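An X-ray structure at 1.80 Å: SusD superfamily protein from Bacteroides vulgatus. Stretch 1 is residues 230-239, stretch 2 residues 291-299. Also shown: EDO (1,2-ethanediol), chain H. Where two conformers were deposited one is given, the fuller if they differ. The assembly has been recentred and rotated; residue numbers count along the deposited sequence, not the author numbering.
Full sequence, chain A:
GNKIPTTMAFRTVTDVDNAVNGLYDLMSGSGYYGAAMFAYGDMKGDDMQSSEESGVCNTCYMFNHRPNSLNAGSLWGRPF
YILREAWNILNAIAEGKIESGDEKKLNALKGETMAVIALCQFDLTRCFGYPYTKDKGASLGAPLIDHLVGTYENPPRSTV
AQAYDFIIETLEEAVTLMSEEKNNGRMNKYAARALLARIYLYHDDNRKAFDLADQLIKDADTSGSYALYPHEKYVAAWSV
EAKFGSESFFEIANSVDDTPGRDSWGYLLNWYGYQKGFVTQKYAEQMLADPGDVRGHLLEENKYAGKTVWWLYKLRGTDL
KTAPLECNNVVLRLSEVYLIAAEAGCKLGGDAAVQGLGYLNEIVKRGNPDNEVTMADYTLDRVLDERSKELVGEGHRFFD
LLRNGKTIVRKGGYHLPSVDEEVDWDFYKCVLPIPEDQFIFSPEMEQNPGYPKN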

# COMPACT_ATOMS: atom_id res chain seq x y z
N PRO A 230 4.44 21.20 -4.53
CA PRO A 230 3.93 22.43 -3.92
C PRO A 230 2.42 22.49 -3.95
O PRO A 230 1.78 21.84 -4.81
CB PRO A 230 4.49 23.55 -4.81
CG PRO A 230 5.47 22.94 -5.68
CD PRO A 230 5.30 21.46 -5.70
N HIS A 231 1.87 23.26 -3.01
CA HIS A 231 0.44 23.49 -2.87
C HIS A 231 -0.24 23.73 -4.25
O HIS A 231 -1.23 23.08 -4.60
CB HIS A 231 0.23 24.68 -1.95
CG HIS A 231 -1.20 25.05 -1.73
ND1 HIS A 231 -1.98 24.45 -0.77
CD2 HIS A 231 -1.99 25.96 -2.35
CE1 HIS A 231 -3.19 24.98 -0.79
NE2 HIS A 231 -3.23 25.89 -1.75
N GLU A 232 0.33 24.66 -5.01
CA GLU A 232 -0.27 25.13 -6.28
C GLU A 232 -0.16 24.11 -7.41
O GLU A 232 -0.83 24.26 -8.41
CB GLU A 232 0.37 26.42 -6.80
CG GLU A 232 1.00 27.30 -5.79
CD GLU A 232 2.38 26.78 -5.35
OE1 GLU A 232 3.35 26.73 -6.17
OE2 GLU A 232 2.47 26.43 -4.16
N LYS A 233 0.69 23.10 -7.24
CA LYS A 233 0.90 22.08 -8.25
C LYS A 233 0.38 20.70 -7.83
O LYS A 233 0.59 19.72 -8.54
CB LYS A 233 2.39 21.95 -8.53
CG LYS A 233 3.07 23.26 -8.84
CD LYS A 233 2.86 23.66 -10.26
CE LYS A 233 3.82 24.79 -10.63
NZ LYS A 233 3.35 25.48 -11.86
N TYR A 234 -0.21 20.61 -6.66
CA TYR A 234 -0.64 19.32 -6.09
C TYR A 234 -1.69 18.60 -6.94
O TYR A 234 -1.53 17.41 -7.27
CB TYR A 234 -1.16 19.54 -4.66
CG TYR A 234 -1.46 18.28 -3.89
CD1 TYR A 234 -0.46 17.61 -3.21
CD2 TYR A 234 -2.76 17.76 -3.85
CE1 TYR A 234 -0.76 16.48 -2.48
CE2 TYR A 234 -3.04 16.63 -3.14
CZ TYR A 234 -2.04 15.98 -2.47
OH TYR A 234 -2.34 14.86 -1.75
N VAL A 235 -2.77 19.29 -7.31
CA VAL A 235 -3.81 18.63 -8.10
C VAL A 235 -3.25 18.15 -9.44
O VAL A 235 -3.47 16.99 -9.84
CB VAL A 235 -5.04 19.54 -8.31
CG1 VAL A 235 -6.01 18.90 -9.31
CG2 VAL A 235 -5.72 19.78 -6.99
N ALA A 236 -2.49 19.01 -10.11
CA ALA A 236 -1.88 18.63 -11.41
C ALA A 236 -0.91 17.45 -11.31
O ALA A 236 -0.63 16.76 -12.32
CB ALA A 236 -1.18 19.86 -12.08
N ALA A 237 -0.37 17.21 -10.12
CA ALA A 237 0.59 16.13 -9.90
C ALA A 237 -0.06 14.75 -9.98
O ALA A 237 0.64 13.73 -10.14
CB ALA A 237 1.32 16.31 -8.53
N TRP A 238 -1.39 14.72 -9.91
CA TRP A 238 -2.16 13.47 -9.99
C TRP A 238 -2.67 13.14 -11.38
O TRP A 238 -3.41 12.17 -11.55
CB TRP A 238 -3.33 13.50 -8.98
CG TRP A 238 -2.83 13.46 -7.60
CD1 TRP A 238 -2.68 14.51 -6.74
CD2 TRP A 238 -2.32 12.31 -6.91
NE1 TRP A 238 -2.13 14.08 -5.55
CE2 TRP A 238 -1.90 12.73 -5.64
CE3 TRP A 238 -2.20 10.95 -7.24
CZ2 TRP A 238 -1.35 11.86 -4.71
CZ3 TRP A 238 -1.66 10.09 -6.32
CH2 TRP A 238 -1.24 10.54 -5.07
N SER A 239 -2.21 13.90 -12.37
CA SER A 239 -2.62 13.71 -13.75
C SER A 239 -1.83 12.61 -14.46
O SER A 239 -0.63 12.45 -14.24
CB SER A 239 -2.43 15.01 -14.54
OG SER A 239 -2.75 14.84 -15.91
N PRO A 291 -11.68 24.81 3.04
CA PRO A 291 -11.61 24.94 1.59
C PRO A 291 -10.24 25.39 1.09
O PRO A 291 -9.94 25.21 -0.08
CB PRO A 291 -12.68 26.01 1.27
CG PRO A 291 -12.98 26.70 2.55
CD PRO A 291 -12.67 25.72 3.65
N GLY A 292 -9.42 25.94 1.97
CA GLY A 292 -8.08 26.30 1.62
C GLY A 292 -7.13 25.11 1.49
O GLY A 292 -6.00 25.30 1.05
N ASP A 293 -7.57 23.92 1.88
CA ASP A 293 -6.70 22.74 1.77
C ASP A 293 -6.88 22.13 0.39
O ASP A 293 -8.00 21.71 0.05
CB ASP A 293 -7.01 21.71 2.86
CG ASP A 293 -5.94 20.65 2.97
OD1 ASP A 293 -5.59 20.04 1.94
OD2 ASP A 293 -5.44 20.40 4.10
N VAL A 294 -5.79 22.07 -0.37
CA VAL A 294 -5.81 21.59 -1.76
C VAL A 294 -6.25 20.13 -1.93
O VAL A 294 -6.65 19.72 -3.01
CB VAL A 294 -4.40 21.78 -2.45
CG1 VAL A 294 -3.39 20.72 -2.01
CG2 VAL A 294 -4.53 21.76 -3.95
N ARG A 295 -6.14 19.32 -0.88
CA ARG A 295 -6.55 17.93 -1.00
C ARG A 295 -8.04 17.77 -1.25
O ARG A 295 -8.46 16.81 -1.89
CB ARG A 295 -6.03 17.13 0.20
CG ARG A 295 -4.49 17.04 0.09
CD ARG A 295 -3.80 16.63 1.35
NE ARG A 295 -3.97 17.58 2.45
CZ ARG A 295 -3.36 17.46 3.64
NH1 ARG A 295 -2.53 16.44 3.86
NH2 ARG A 295 -3.56 18.34 4.59
N GLY A 296 -8.84 18.73 -0.77
CA GLY A 296 -10.27 18.79 -1.06
C GLY A 296 -10.62 19.05 -2.50
O GLY A 296 -11.70 18.70 -2.93
N HIS A 297 -9.69 19.63 -3.26
CA HIS A 297 -9.92 19.90 -4.66
C HIS A 297 -9.91 18.64 -5.52
O HIS A 297 -10.27 18.70 -6.71
CB HIS A 297 -8.89 20.90 -5.21
CG HIS A 297 -8.79 22.16 -4.42
ND1 HIS A 297 -7.82 23.11 -4.67
CD2 HIS A 297 -9.52 22.63 -3.37
CE1 HIS A 297 -7.97 24.12 -3.83
NE2 HIS A 297 -8.99 23.86 -3.03
N LEU A 298 -9.50 17.51 -4.94
CA LEU A 298 -9.62 16.20 -5.59
C LEU A 298 -11.01 15.58 -5.42
O LEU A 298 -11.26 14.52 -5.95
CB LEU A 298 -8.55 15.23 -5.03
CG LEU A 298 -7.07 15.61 -5.19
CD1 LEU A 298 -6.17 14.50 -4.67
CD2 LEU A 298 -6.73 15.92 -6.67
N LEU A 299 -11.91 16.21 -4.68
CA LEU A 299 -13.25 15.66 -4.51
C LEU A 299 -14.19 16.25 -5.53
O LEU A 299 -14.13 17.44 -5.80
CB LEU A 299 -13.78 15.96 -3.12
CG LEU A 299 -13.00 15.41 -1.94
CD1 LEU A 299 -13.71 15.77 -0.60
CD2 LEU A 299 -12.80 13.90 -2.10
C1 EDO H . 1.97 11.04 -6.74
O1 EDO H . 3.31 10.90 -7.22
C2 EDO H . 1.15 11.91 -7.70
O2 EDO H . 1.03 11.24 -8.94

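Two short segments, far apart in sequence, pack here mainly through side chains, with a few backbone oxygens in contact; no hydrogen bond crosses between them. Residues 294-298 form a 3-10 segment, and 234-237 have helical backbone angles. The CA atoms of His231 and Val294 lie 6.6 Å apart and those of Val235 and Leu298 6.8 Å, so a step of four residues along one stretch matches a step of four along the other, and both chains run in the same sense. The contact buries 440 Å² in all.

Apolar packing does most of the work. Val294 points toward the first stretch, its CG1 3.5 Å from Tyr234 CD2 and its CG2 3.8 Å from Val235 CG2. A branched, compact side chain suits this place because its two methyls can meet two different neighbours. Val235 CG2 also lies 4.0 Å from Leu298 CD2, while Leu298 CD1 reaches Tyr234 CE2 and Trp238 CD1, each at 4.1 Å. Leucine's longer fork thus touches three residues.

The aromatic rings offer broad, polarisable surfaces. Leu298 CD1 sits over one face of the Trp238 indole; over the opposite face lies C2 of an ethanediol, whose O2 donates a hydrogen bond to Ala237 O (2.8 Å). Val294 CB makes an off-centre CH-pi contact with His231, 4.2 Å from the ring centroid, while Gly292 O approaches the edge of that ring, 3.4 Å from His231 CE1, a polarised carbon.

The salt bridge lies within the second stretch. Asp293 OD1 accepts from both Arg295 N and Arg295 NE, each at 3.0 Å, and Asp293 OD2 forms a salt bridge with Arg295 NH2 at 2.8 Å. The guanidinium is paired with Asp293, and the aliphatic part of the same side chain meets the ring: Arg295 CG lies 3.6 Å from Tyr234 CE2.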